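Local coordinates for metallo-beta-lactamase family protein (Staphylococcus aureus, PDB 3R2U) that probably works as an iron-dependent enzyme of the metallo-beta-lactamase superfamily, resembling the ETHE1-type persulfide dioxygenases, and carries a rhodanese-like domain, at residues H139-T144 / F200-S205; E78-A83 / S167-F172; N244-E249 / A253-K258; F150-E155 / V161-F166. All coordinates share one frame; numbering follows the deposited sequence.

Following the chain from its N terminus, residues 78-83 come first, after strand 72-77, and open contact 2. Residues 139-144 then open contact 1 after strand 133-139. Contact 4 closes next, a short hairpin loop between strands 148-153 and 164-168 within the spans of both. Residues 167-172 close contact 2, and 200-205, on helix 191-206, close contact 1, so these long loops cross. Both meet at the iron, contact 2 bringing together the sheet of strand 72-77 and the sheet of strand 164-168, contact 1 tying a metal-bearing loop to a helix. Contact 3 follows in series, closing the short connection between helices 237-243 and 252-260 and packing on contact 1 through Phe200 and Phe255.

Contact 1 (H139-T144 / F200-S205); sequences HTPGHT and FKSIES. With FE (Fe (III) ion), chain E.
A chi1 of -64° sets Ser202 OG beside its own backbone N and opposite its carbonyl carbon, aiming the hydroxyl from helix 191-206 at the loop at Thr140 and Pro141. OG comes to 2.7 Å from Pro141 O, but Gln198 O, one helical turn earlier, is a second acceptor for the same single proton. The hydroxyl is also wedged against the proline ring, with Pro141 CD 3.1 Å from Ser202 OG, and it stands over the face of the peptide that joins Thr140 to Pro141. The proline is held from behind as well, its CD standing over the centre of the His139 ring at 3.7 Å above the plane. Gly142, at phi 152°, then turns the chain toward the metal. In His143, CG lies anti to the backbone N (chi1 175°), and NE2 binds iron at 2.3 Å. Its ND1 is bonded to Arg178 O, which fixes the rotation of the imidazole. His80 and Asp169 complete the protein ligands of this metallo-beta-lactamase-fold site. With one proton and two acceptors, the hydroxyl may bond to Pro141 O or to Gln198 O, so the polar link from helix to loop, two residues before an iron ligand, is probably part-time.

Contact 2 (E78-A83 / S167-F172); sequences ETHIHA and SGDFIF. With FE (Fe (III) ion), chain E.
His80 and Asp169 approach each other at about a right angle, the imidazole and carboxylate planes 61° apart, and one atom of each, NE2 and OD2, converges on iron. This is the metal centre of the metallo-beta-lactamase fold, where the His-x-His loop after strand 72-77 faces the end of strand 164-168. His80 NE2 binds iron at 2.4 Å and Asp169 OD2 at 2.2 Å. Those two ligand atoms lie 3.3 Å apart, OD2 standing at the edge of the imidazole near its plane; sharing the metal, they form no hydrogen bond. His143 supplies the third protein ligand, and three waters fill the rest.

The imidazole is steadied from its far side. A chi1 of 64° folds the ring, CG between the backbone N and carbonyl carbon, so that ND1 turns back to Thr79 OG1 while NE2 faces the iron. His80 ND1 donates to Thr79 OG1 at 2.8 Å, 12° out of the ring plane. Thr79 OG1 packs 3.6 Å from Gly168 CA, on the side where a side chain would run into the hydroxyl; the positive phi also favours glycine. Asp169 OD1 is hydrogen-bonded to His219 ND1, so both carboxylate oxygens are engaged. The ring of His82 reaches the site through water without binding the metal: its ND1 is 2.6 Å from water 1, an iron ligand. Iron-bound water 2 donates to Ile81 O at 3.0 Å.

Contact 3 (N244-E249 / A253-K258); sequences NWAFSE and ATFIDK
Trp245 O accepts two backbone bonds, from Ser248 N at 3.1 Å and from Glu249 N at 3.2 Å, closing the turn that brings the Trp245 and Glu249 side chains up to helix 252-260. The indole, with its CG between the backbone N and carbonyl carbon (chi1 73°), is sandwiched: Ala246 CB lies over one face, and the extended Lys258 chain slides along the opposite face in the reverse direction. Lys258 CE makes a CH-pi contact 3.9 Å from the centroid of the five-membered ring, and Lys258 NZ a cation-pi contact at 4.1 Å from the same point. Trp245 NE1 bonds to Asp175 OD1. This is the connection between helices 237-243 and 252-260, which the chain enters through an Asx turn, Asn244 OD1 taking the N-H of Ala246. Phe255 reaches in against the indole, the two planes 39° apart, with Trp245 CH2 over one face of its ring and Ala246 O at the edge. Beyond it Glu249 bends at chi2 (54°), and its CG packs 3.9 Å from Phe255 CB. The Glu249 side chain crosses that of Thr254 at about a right angle, OE2 lying 3.6 Å from Thr254 CG2, while OE1 bonds to Asn251 N.

Contact 4 (F150-E155 / V161-F166); sequences FLLTDE and VPMGLF
The Phe150 ring carries Phe166 CB at its edge, close to its plane, and the Phe166 ring is met in the same way by Leu152 CD1, 3.9 Å from Phe166 CE2. Tyr40 meets the Phe166 ring edge-to-face, and Trp216 also touches it. Phe150, Leu152 and Phe166 lie on one face of the sheet; Leu151 and Leu165 occupy the other, Leu151 CB approaching Leu165 CD1. These strands, 148-153 and 164-168, form an antiparallel beta hairpin. Phe150 and Phe166 are a hydrogen-bonded pair, with Phe150 N to Phe166 O at 2.9 Å and Phe166 N to Phe150 O at 2.8 Å. Further along, Leu152 N donates to Gly164 O at 2.9 Å, but Leu152 O accepts from Met163 N at 2.8 Å, a shift consistent with a classic beta bulge at Met163 and Gly164. The methionine chain, bent at chi3 (-60°), runs alongside Leu152, and its CE reaches Asp154 CB at 3.7 Å; Ile232 of a second subunit also packs on Met163. On the Leu151 side, Pro162 CB fits against the CG and CD1 of that leucine. Beyond the paired residues, water 4 bridges the two segments, accepting from Asp154 N at 2.8 Å and donating to Val161 O at 2.7 Å.

Contact 1 (H139-T144 / F200-S205)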
loop_
_atom_site.group_PDB
_atom_site.type_symbol
_atom_site.label_atom_id
_atom_site.label_comp_id
_atom_site.label_asym_id
_atom_site.label_seq_id
_atom_site.Cartn_x
_atom_site.Cartn_y
_atom_site.Cartn_z
ATOM N N HIS A 139 -35.730 -20.474 11.762
ATOM C CA HIS A 139 -36.331 -20.155 10.459
ATOM C C HIS A 139 -37.072 -18.850 10.676
ATOM O O HIS A 139 -37.939 -18.782 11.503
ATOM C CB HIS A 139 -37.248 -21.289 9.955
ATOM C CG HIS A 139 -37.831 -21.059 8.590
ATOM N ND1 HIS A 139 -39.096 -21.478 8.242
ATOM C CD2 HIS A 139 -37.331 -20.431 7.493
ATOM C CE1 HIS A 139 -39.350 -21.141 6.987
ATOM N NE2 HIS A 139 -38.298 -20.490 6.510
ATOM N N THR A 140 -36.689 -17.802 9.953
ATOM C CA THR A 140 -37.298 -16.472 10.112
ATOM C C THR A 140 -37.692 -15.948 8.745
ATOM O O THR A 140 -37.080 -15.025 8.229
ATOM C CB THR A 140 -36.301 -15.491 10.811
ATOM O OG1 THR A 140 -35.079 -15.404 10.060
ATOM C CG2 THR A 140 -35.976 -15.970 12.226
ATOM N N PRO A 141 -38.704 -16.575 8.123
ATOM C CA PRO A 141 -39.119 -16.193 6.778
ATOM C C PRO A 141 -39.746 -14.811 6.743
ATOM O O PRO A 141 -40.213 -14.308 7.776
ATOM C CB PRO A 141 -40.142 -17.267 6.413
ATOM C CG PRO A 141 -40.676 -17.755 7.707
ATOM C CD PRO A 141 -39.571 -17.613 8.705
ATOM N N GLY A 142 -39.742 -14.191 5.572
ATOM C CA GLY A 142 -40.351 -12.860 5.405
ATOM C C GLY A 142 -39.657 -12.103 4.288
ATOM O O GLY A 142 -40.259 -11.786 3.264
ATOM N N HIS A 143 -38.385 -11.803 4.504
ATOM C CA HIS A 143 -37.570 -11.173 3.491
ATOM C C HIS A 143 -37.509 -12.158 2.320
ATOM O O HIS A 143 -37.683 -11.771 1.165
ATOM C CB HIS A 143 -36.194 -10.853 4.058
ATOM C CG HIS A 143 -35.244 -10.316 3.046
ATOM N ND1 HIS A 143 -35.441 -9.108 2.414
ATOM C CD2 HIS A 143 -34.077 -10.809 2.569
ATOM C CE1 HIS A 143 -34.439 -8.887 1.576
ATOM N NE2 HIS A 143 -33.602 -9.906 1.651
ATOM N N THR A 144 -37.282 -13.431 2.648
ATOM C CA THR A 144 -37.332 -14.527 1.694
ATOM C C THR A 144 -37.966 -15.705 2.415
ATOM O O THR A 144 -37.919 -15.766 3.659
ATOM C CB THR A 144 -35.959 -14.984 1.176
ATOM O OG1 THR A 144 -35.213 -15.570 2.254
ATOM C CG2 THR A 144 -35.214 -13.831 0.551
ATOM N N PHE A 200 -44.462 -10.956 9.699
ATOM C CA PHE A 200 -45.187 -10.603 10.918
ATOM C C PHE A 200 -45.081 -11.738 11.941
ATOM O O PHE A 200 -44.827 -11.496 13.104
ATOM C CB PHE A 200 -46.635 -10.300 10.578
ATOM C CG PHE A 200 -47.496 -9.938 11.764
ATOM C CD1 PHE A 200 -47.406 -8.685 12.347
ATOM C CD2 PHE A 200 -48.445 -10.831 12.242
ATOM C CE1 PHE A 200 -48.228 -8.332 13.414
ATOM C CE2 PHE A 200 -49.276 -10.486 13.330
ATOM C CZ PHE A 200 -49.169 -9.241 13.903
ATOM N N LYS A 201 -45.255 -12.977 11.492
ATOM C CA LYS A 201 -45.130 -14.130 12.379
ATOM C C LYS A 201 -43.694 -14.318 12.840
ATOM O O LYS A 201 -43.468 -14.726 13.968
ATOM C CB LYS A 201 -45.619 -15.422 11.717
ATOM C CG LYS A 201 -47.105 -15.463 11.395
ATOM C CD LYS A 201 -47.515 -16.874 10.905
ATOM C CE LYS A 201 -49.003 -16.995 10.567
ATOM N NZ LYS A 201 -49.865 -16.917 11.794
ATOM N N SER A 202 -42.715 -14.052 11.974
ATOM C CA SER A 202 -41.314 -14.200 12.384
ATOM C C SER A 202 -40.973 -13.181 13.455
ATOM O O SER A 202 -40.270 -13.495 14.416
ATOM C CB SER A 202 -40.366 -14.087 11.200
ATOM O OG SER A 202 -40.573 -15.153 10.287
ATOM N N ILE A 203 -41.477 -11.957 13.304
ATOM C CA ILE A 203 -41.235 -10.923 14.296
ATOM C C ILE A 203 -41.865 -11.341 15.635
ATOM O O ILE A 203 -41.233 -11.220 16.693
ATOM C CB ILE A 203 -41.770 -9.528 13.839
ATOM C CG1 ILE A 203 -40.938 -8.960 12.697
ATOM C CG2 ILE A 203 -41.743 -8.535 14.995
ATOM C CD1 ILE A 203 -39.461 -8.595 13.095
ATOM N N GLU A 204 -43.094 -11.846 15.556
ATOM C CA GLU A 204 -43.848 -12.323 16.713
ATOM C C GLU A 204 -43.038 -13.349 17.503
ATOM O O GLU A 204 -42.895 -13.233 18.711
ATOM C CB GLU A 204 -45.182 -12.944 16.239
ATOM C CG GLU A 204 -46.133 -13.389 17.354
ATOM C CD GLU A 204 -47.468 -13.930 16.827
ATOM O OE1 GLU A 204 -48.479 -13.809 17.549
ATOM O OE2 GLU A 204 -47.519 -14.463 15.693
ATOM N N SER A 205 -42.500 -14.342 16.804
ATOM C CA SER A 205 -41.710 -15.407 17.434
ATOM C C SER A 205 -40.397 -14.875 18.062
ATOM O O SER A 205 -40.040 -15.247 19.169
ATOM C CB SER A 205 -41.418 -16.539 16.440
ATOM O OG SER A 205 -40.558 -16.089 15.404
HETATM FE FE FE E . -31.380 -10.056 1.144
HETATM O O HOH W 1 -29.176 -10.232 0.578
HETATM O O HOH W 2 -32.038 -11.376 -0.704
HETATM O O HOH W 3 -31.570 -8.265 -0.039
#

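Contact 2 (E78-A83 / S167-F172)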
loop_
_atom_site.group_PDB
_atom_site.type_symbol
_atom_site.label_atom_id
_atom_site.label_comp_id
_atom_site.label_asym_id
_atom_site.label_seq_id
_atom_site.Cartn_x
_atom_site.Cartn_y
_atom_site.Cartn_z
ATOM N N GLU A 78 -24.772 -19.109 5.727
ATOM C CA GLU A 78 -25.391 -18.074 5.005
ATOM C C GLU A 78 -26.843 -17.934 5.470
ATOM O O GLU A 78 -27.549 -18.919 5.595
ATOM C CB GLU A 78 -25.292 -18.476 3.528
ATOM C CG GLU A 78 -25.909 -17.568 2.591
ATOM C CD GLU A 78 -25.382 -17.786 1.185
ATOM O OE1 GLU A 78 -24.225 -17.371 0.911
ATOM O OE2 GLU A 78 -26.150 -18.325 0.356
ATOM N N THR A 79 -27.297 -16.706 5.673
ATOM C CA THR A 79 -28.647 -16.470 6.170
ATOM C C THR A 79 -29.785 -16.700 5.166
ATOM O O THR A 79 -30.900 -17.057 5.562
ATOM C CB THR A 79 -28.762 -15.067 6.782
ATOM O OG1 THR A 79 -28.473 -14.066 5.796
ATOM C CG2 THR A 79 -27.743 -14.915 7.962
ATOM N N HIS A 80 -29.518 -16.474 3.885
ATOM C CA HIS A 80 -30.527 -16.619 2.837
ATOM C C HIS A 80 -29.911 -16.418 1.468
ATOM O O HIS A 80 -28.715 -16.103 1.362
ATOM C CB HIS A 80 -31.659 -15.584 3.037
ATOM C CG HIS A 80 -31.233 -14.156 2.904
ATOM N ND1 HIS A 80 -30.411 -13.529 3.817
ATOM C CD2 HIS A 80 -31.573 -13.211 1.996
ATOM C CE1 HIS A 80 -30.227 -12.272 3.447
ATOM N NE2 HIS A 80 -30.929 -12.055 2.349
ATOM N N ILE A 81 -30.717 -16.599 0.424
ATOM C CA ILE A 81 -30.267 -16.410 -0.950
ATOM C C ILE A 81 -30.230 -14.896 -1.203
ATOM O O ILE A 81 -31.261 -14.245 -1.301
ATOM C CB ILE A 81 -31.209 -17.130 -1.970
ATOM C CG1 ILE A 81 -31.336 -18.624 -1.626
ATOM C CG2 ILE A 81 -30.706 -16.940 -3.374
ATOM C CD1 ILE A 81 -32.235 -19.432 -2.588
ATOM N N HIS A 82 -29.026 -14.338 -1.273
ATOM C CA HIS A 82 -28.854 -12.895 -1.394
ATOM C C HIS A 82 -29.191 -12.317 -2.737
ATOM O O HIS A 82 -28.988 -12.949 -3.767
ATOM C CB HIS A 82 -27.433 -12.506 -0.998
ATOM C CG HIS A 82 -27.112 -12.854 0.411
ATOM N ND1 HIS A 82 -27.679 -12.194 1.476
ATOM C CD2 HIS A 82 -26.307 -13.807 0.938
ATOM C CE1 HIS A 82 -27.221 -12.716 2.601
ATOM N NE2 HIS A 82 -26.396 -13.700 2.301
ATOM N N ALA A 83 -29.730 -11.100 -2.700
ATOM C CA ALA A 83 -30.119 -10.372 -3.899
ATOM C C ALA A 83 -29.211 -9.187 -4.161
ATOM O O ALA A 83 -29.317 -8.556 -5.206
ATOM C CB ALA A 83 -31.559 -9.867 -3.747
ATOM N N SER A 167 -29.003 -11.920 12.173
ATOM C CA SER A 167 -30.325 -11.764 11.611
ATOM C C SER A 167 -30.445 -11.554 10.098
ATOM O O SER A 167 -31.548 -11.397 9.591
ATOM C CB SER A 167 -31.019 -10.611 12.327
ATOM O OG SER A 167 -30.340 -9.391 12.093
ATOM N N GLY A 168 -29.345 -11.552 9.365
ATOM C CA GLY A 168 -29.445 -11.389 7.920
ATOM C C GLY A 168 -30.249 -10.153 7.545
ATOM O O GLY A 168 -29.998 -9.066 8.055
ATOM N N ASP A 169 -31.210 -10.322 6.633
ATOM C CA ASP A 169 -32.072 -9.241 6.217
ATOM C C ASP A 169 -33.458 -9.341 6.860
ATOM O O ASP A 169 -34.427 -8.733 6.380
ATOM C CB ASP A 169 -32.163 -9.184 4.685
ATOM C CG ASP A 169 -30.862 -8.731 4.036
ATOM O OD1 ASP A 169 -29.953 -8.252 4.742
ATOM O OD2 ASP A 169 -30.744 -8.840 2.816
ATOM N N PHE A 170 -33.548 -10.098 7.957
ATOM C CA PHE A 170 -34.787 -10.250 8.717
ATOM C C PHE A 170 -34.980 -9.001 9.590
ATOM O O PHE A 170 -35.942 -8.254 9.405
ATOM C CB PHE A 170 -34.737 -11.570 9.514
ATOM C CG PHE A 170 -35.730 -11.666 10.641
ATOM C CD1 PHE A 170 -37.045 -11.284 10.470
ATOM C CD2 PHE A 170 -35.352 -12.227 11.857
ATOM C CE1 PHE A 170 -37.968 -11.397 11.517
ATOM C CE2 PHE A 170 -36.263 -12.342 12.910
ATOM C CZ PHE A 170 -37.577 -11.923 12.736
ATOM N N ILE A 171 -34.043 -8.757 10.510
ATOM C CA ILE A 171 -34.068 -7.560 11.360
ATOM C C ILE A 171 -32.835 -6.691 11.134
ATOM O O ILE A 171 -31.693 -7.181 11.237
ATOM C CB ILE A 171 -34.074 -7.907 12.857
ATOM C CG1 ILE A 171 -35.316 -8.744 13.216
ATOM C CG2 ILE A 171 -34.068 -6.612 13.699
ATOM C CD1 ILE A 171 -35.295 -9.241 14.630
ATOM N N PHE A 172 -33.060 -5.407 10.837
ATOM C CA PHE A 172 -31.963 -4.444 10.690
ATOM C C PHE A 172 -31.963 -3.552 11.899
ATOM O O PHE A 172 -32.856 -3.653 12.756
ATOM C CB PHE A 172 -32.137 -3.548 9.466
ATOM C CG PHE A 172 -32.157 -4.284 8.166
ATOM C CD1 PHE A 172 -31.094 -5.094 7.802
ATOM C CD2 PHE A 172 -33.208 -4.115 7.276
ATOM C CE1 PHE A 172 -31.092 -5.756 6.582
ATOM C CE2 PHE A 172 -33.220 -4.766 6.049
ATOM C CZ PHE A 172 -32.175 -5.599 5.705
HETATM FE FE FE E . -31.380 -10.056 1.144
HETATM O O HOH W 2 -32.038 -11.376 -0.704
HETATM O O HOH W 1 -29.176 -10.232 0.578
HETATM O O HOH W 3 -31.570 -8.265 -0.039
#

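Contact 3 (N244-E249 / A253-K258)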
loop_
_atom_site.group_PDB
_atom_site.type_symbol
_atom_site.label_atom_id
_atom_site.label_comp_id
_atom_site.label_asym_id
_atom_site.label_seq_id
_atom_site.Cartn_x
_atom_site.Cartn_y
_atom_site.Cartn_z
ATOM N N ASN A 244 -37.803 0.374 16.772
ATOM C CA ASN A 244 -38.079 -0.219 15.451
ATOM C C ASN A 244 -39.586 -0.422 15.285
ATOM O O ASN A 244 -40.184 -1.213 16.022
ATOM C CB ASN A 244 -37.324 -1.543 15.360
ATOM C CG ASN A 244 -37.379 -2.199 13.981
ATOM O OD1 ASN A 244 -38.372 -2.116 13.248
ATOM N ND2 ASN A 244 -36.305 -2.912 13.651
ATOM N N TRP A 245 -40.191 0.277 14.315
ATOM C CA TRP A 245 -41.664 0.236 14.093
ATOM C C TRP A 245 -42.252 -1.174 14.015
ATOM O O TRP A 245 -43.358 -1.414 14.465
ATOM C CB TRP A 245 -42.056 0.976 12.809
ATOM C CG TRP A 245 -41.678 0.233 11.572
ATOM C CD1 TRP A 245 -40.492 0.294 10.909
ATOM C CD2 TRP A 245 -42.477 -0.734 10.877
ATOM N NE1 TRP A 245 -40.502 -0.560 9.836
ATOM C CE2 TRP A 245 -41.713 -1.200 9.789
ATOM C CE3 TRP A 245 -43.764 -1.248 11.066
ATOM C CZ2 TRP A 245 -42.194 -2.150 8.891
ATOM C CZ3 TRP A 245 -44.245 -2.197 10.172
ATOM C CH2 TRP A 245 -43.462 -2.635 9.099
ATOM N N ALA A 246 -41.506 -2.081 13.410
ATOM C CA ALA A 246 -41.954 -3.449 13.189
ATOM C C ALA A 246 -42.318 -4.162 14.480
ATOM O O ALA A 246 -43.157 -5.031 14.480
ATOM C CB ALA A 246 -40.879 -4.223 12.445
ATOM N N PHE A 247 -41.663 -3.800 15.578
ATOM C CA PHE A 247 -41.924 -4.421 16.876
ATOM C C PHE A 247 -43.103 -3.856 17.657
ATOM O O PHE A 247 -43.535 -4.476 18.627
ATOM C CB PHE A 247 -40.659 -4.373 17.737
ATOM C CG PHE A 247 -39.601 -5.297 17.264
ATOM C CD1 PHE A 247 -39.497 -6.563 17.788
ATOM C CD2 PHE A 247 -38.733 -4.921 16.253
ATOM C CE1 PHE A 247 -38.520 -7.441 17.320
ATOM C CE2 PHE A 247 -37.760 -5.787 15.786
ATOM C CZ PHE A 247 -37.655 -7.050 16.329
ATOM N N SER A 248 -43.629 -2.704 17.236
ATOM C CA SER A 248 -44.756 -2.065 17.921
ATOM C C SER A 248 -46.066 -2.179 17.167
ATOM O O SER A 248 -47.116 -1.914 17.739
ATOM C CB SER A 248 -44.476 -0.573 18.132
ATOM O OG SER A 248 -43.342 -0.399 18.931
ATOM N N GLU A 249 -46.008 -2.529 15.884
ATOM C CA GLU A 249 -47.225 -2.660 15.097
ATOM C C GLU A 249 -47.773 -4.060 15.301
ATOM O O GLU A 249 -47.227 -5.031 14.770
ATOM C CB GLU A 249 -46.964 -2.402 13.615
ATOM C CG GLU A 249 -48.228 -2.495 12.783
ATOM C CD GLU A 249 -49.302 -1.577 13.335
ATOM O OE1 GLU A 249 -50.377 -2.068 13.739
ATOM O OE2 GLU A 249 -49.020 -0.374 13.449
ATOM N N ALA A 253 -52.798 -6.393 9.452
ATOM C CA ALA A 253 -53.152 -5.697 8.213
ATOM C C ALA A 253 -52.342 -4.416 8.025
ATOM O O ALA A 253 -51.868 -4.131 6.920
ATOM C CB ALA A 253 -54.666 -5.383 8.183
ATOM N N THR A 254 -52.206 -3.644 9.106
ATOM C CA THR A 254 -51.466 -2.382 9.081
ATOM C C THR A 254 -49.979 -2.660 8.846
ATOM O O THR A 254 -49.305 -1.916 8.140
ATOM C CB THR A 254 -51.636 -1.624 10.404
ATOM O OG1 THR A 254 -53.024 -1.380 10.629
ATOM C CG2 THR A 254 -50.881 -0.287 10.391
ATOM N N PHE A 255 -49.493 -3.734 9.462
ATOM C CA PHE A 255 -48.110 -4.165 9.338
ATOM C C PHE A 255 -47.805 -4.499 7.889
ATOM O O PHE A 255 -46.839 -3.988 7.317
ATOM C CB PHE A 255 -47.894 -5.396 10.218
ATOM C CG PHE A 255 -46.497 -5.918 10.206
ATOM C CD1 PHE A 255 -46.098 -6.840 9.250
ATOM C CD2 PHE A 255 -45.587 -5.522 11.178
ATOM C CE1 PHE A 255 -44.794 -7.342 9.248
ATOM C CE2 PHE A 255 -44.283 -6.022 11.180
ATOM C CZ PHE A 255 -43.895 -6.934 10.209
ATOM N N ILE A 256 -48.644 -5.356 7.304
ATOM C CA ILE A 256 -48.488 -5.769 5.925
ATOM C C ILE A 256 -48.465 -4.559 5.008
ATOM O O ILE A 256 -47.556 -4.420 4.186
ATOM C CB ILE A 256 -49.634 -6.695 5.473
ATOM C CG1 ILE A 256 -49.525 -8.048 6.170
ATOM C CG2 ILE A 256 -49.608 -6.889 3.944
ATOM C CD1 ILE A 256 -50.764 -8.911 5.972
ATOM N N ASP A 257 -49.464 -3.686 5.150
ATOM C CA ASP A 257 -49.557 -2.487 4.323
ATOM C C ASP A 257 -48.307 -1.624 4.413
ATOM O O ASP A 257 -47.773 -1.210 3.388
ATOM C CB ASP A 257 -50.758 -1.620 4.710
ATOM C CG ASP A 257 -50.887 -0.385 3.824
ATOM O OD1 ASP A 257 -50.942 -0.524 2.581
ATOM O OD2 ASP A 257 -50.953 0.727 4.374
ATOM N N LYS A 258 -47.853 -1.335 5.628
ATOM C CA LYS A 258 -46.666 -0.501 5.787
ATOM C C LYS A 258 -45.442 -1.203 5.207
ATOM O O LYS A 258 -44.627 -0.583 4.525
ATOM C CB LYS A 258 -46.415 -0.091 7.236
ATOM C CG LYS A 258 -45.103 0.730 7.385
ATOM C CD LYS A 258 -44.968 1.436 8.730
ATOM C CE LYS A 258 -43.646 2.209 8.817
ATOM N NZ LYS A 258 -43.581 3.061 10.048
#

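Contact 4 (F150-E155 / V161-F166)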
loop_
_atom_site.group_PDB
_atom_site.type_symbol
_atom_site.label_atom_id
_atom_site.label_comp_id
_atom_site.label_asym_id
_atom_site.label_seq_id
_atom_site.Cartn_x
_atom_site.Cartn_y
_atom_site.Cartn_z
ATOM N N PHE A 150 -29.258 -16.980 13.006
ATOM C CA PHE A 150 -28.461 -17.826 13.885
ATOM C C PHE A 150 -28.324 -17.254 15.313
ATOM O O PHE A 150 -27.802 -16.145 15.510
ATOM C CB PHE A 150 -27.080 -18.057 13.254
ATOM C CG PHE A 150 -27.136 -18.598 11.843
ATOM C CD1 PHE A 150 -27.278 -19.940 11.606
ATOM C CD2 PHE A 150 -27.008 -17.755 10.753
ATOM C CE1 PHE A 150 -27.290 -20.438 10.291
ATOM C CE2 PHE A 150 -27.042 -18.253 9.446
ATOM C CZ PHE A 150 -27.184 -19.587 9.234
ATOM N N LEU A 151 -28.806 -18.007 16.296
ATOM C CA LEU A 151 -28.767 -17.586 17.703
ATOM C C LEU A 151 -27.537 -18.178 18.361
ATOM O O LEU A 151 -27.417 -19.406 18.525
ATOM C CB LEU A 151 -30.026 -18.025 18.432
ATOM C CG LEU A 151 -30.193 -17.556 19.886
ATOM C CD1 LEU A 151 -30.422 -16.037 19.911
ATOM C CD2 LEU A 151 -31.352 -18.308 20.559
ATOM N N LEU A 152 -26.625 -17.297 18.754
ATOM C CA LEU A 152 -25.356 -17.699 19.338
ATOM C C LEU A 152 -25.358 -17.722 20.865
ATOM O O LEU A 152 -25.832 -16.783 21.517
ATOM C CB LEU A 152 -24.241 -16.769 18.830
ATOM C CG LEU A 152 -22.789 -17.059 19.268
ATOM C CD1 LEU A 152 -21.778 -16.452 18.269
ATOM C CD2 LEU A 152 -22.487 -16.584 20.707
ATOM N N THR A 153 -24.830 -18.821 21.411
ATOM C CA THR A 153 -24.608 -18.975 22.840
ATOM C C THR A 153 -23.128 -19.366 23.013
ATOM O O THR A 153 -22.649 -20.333 22.383
ATOM C CB THR A 153 -25.561 -20.003 23.444
ATOM O OG1 THR A 153 -26.910 -19.588 23.182
ATOM C CG2 THR A 153 -25.350 -20.134 24.972
ATOM N N ASP A 154 -22.419 -18.610 23.854
ATOM C CA ASP A 154 -20.979 -18.796 24.123
ATOM C C ASP A 154 -20.762 -19.883 25.182
ATOM O O ASP A 154 -20.309 -19.620 26.312
ATOM C CB ASP A 154 -20.391 -17.448 24.570
ATOM C CG ASP A 154 -18.860 -17.457 24.746
ATOM O OD1 ASP A 154 -18.178 -18.455 24.413
ATOM O OD2 ASP A 154 -18.342 -16.415 25.227
ATOM N N GLU A 155 -21.103 -21.111 24.820
ATOM C CA GLU A 155 -21.001 -22.216 25.755
ATOM C C GLU A 155 -19.580 -22.514 26.234
ATOM O O GLU A 155 -19.407 -22.993 27.339
ATOM C CB GLU A 155 -21.650 -23.466 25.182
ATOM C CG GLU A 155 -23.146 -23.311 25.035
ATOM C CD GLU A 155 -23.867 -24.638 24.808
ATOM O OE1 GLU A 155 -23.280 -25.586 24.235
ATOM O OE2 GLU A 155 -25.042 -24.707 25.197
ATOM N N VAL A 161 -27.124 -18.446 28.565
ATOM C CA VAL A 161 -28.087 -17.587 27.898
ATOM C C VAL A 161 -27.477 -17.152 26.581
ATOM O O VAL A 161 -26.253 -17.091 26.468
ATOM C CB VAL A 161 -28.401 -16.323 28.742
ATOM C CG1 VAL A 161 -29.151 -16.683 30.054
ATOM C CG2 VAL A 161 -27.123 -15.542 29.053
ATOM N N PRO A 162 -28.320 -16.861 25.576
ATOM C CA PRO A 162 -27.812 -16.439 24.283
ATOM C C PRO A 162 -27.217 -15.045 24.339
ATOM O O PRO A 162 -27.584 -14.232 25.198
ATOM C CB PRO A 162 -29.052 -16.481 23.395
ATOM C CG PRO A 162 -30.188 -16.248 24.336
ATOM C CD PRO A 162 -29.796 -16.941 25.582
ATOM N N MET A 163 -26.294 -14.777 23.430
ATOM C CA MET A 163 -25.615 -13.507 23.361
ATOM C C MET A 163 -26.153 -12.630 22.246
ATOM O O MET A 163 -26.270 -11.432 22.407
ATOM C CB MET A 163 -24.118 -13.733 23.120
ATOM C CG MET A 163 -23.258 -12.433 23.092
ATOM S SD MET A 163 -21.633 -12.683 22.343
ATOM C CE MET A 163 -20.935 -13.922 23.422
ATOM N N GLY A 164 -26.456 -13.219 21.092
ATOM C CA GLY A 164 -26.890 -12.425 19.966
ATOM C C GLY A 164 -27.467 -13.249 18.837
ATOM O O GLY A 164 -27.366 -14.473 18.835
ATOM N N LEU A 165 -28.071 -12.556 17.881
ATOM C CA LEU A 165 -28.697 -13.178 16.750
ATOM C C LEU A 165 -28.133 -12.619 15.454
ATOM O O LEU A 165 -28.162 -11.401 15.241
ATOM C CB LEU A 165 -30.183 -12.887 16.777
ATOM C CG LEU A 165 -31.088 -13.500 15.685
ATOM C CD1 LEU A 165 -31.254 -14.993 15.897
ATOM C CD2 LEU A 165 -32.462 -12.797 15.672
ATOM N N PHE A 166 -27.616 -13.499 14.601
ATOM C CA PHE A 166 -27.197 -13.092 13.250
ATOM C C PHE A 166 -28.496 -13.110 12.474
ATOM O O PHE A 166 -29.039 -14.182 12.179
ATOM C CB PHE A 166 -26.196 -14.065 12.673
ATOM C CG PHE A 166 -24.898 -14.043 13.381
ATOM C CD1 PHE A 166 -23.975 -13.035 13.111
ATOM C CD2 PHE A 166 -24.589 -15.024 14.334
ATOM C CE1 PHE A 166 -22.754 -12.991 13.768
ATOM C CE2 PHE A 166 -23.374 -14.994 14.996
ATOM C CZ PHE A 166 -22.451 -13.975 14.718
HETATM O O HOH W 4 -23.889 -16.627 25.175
#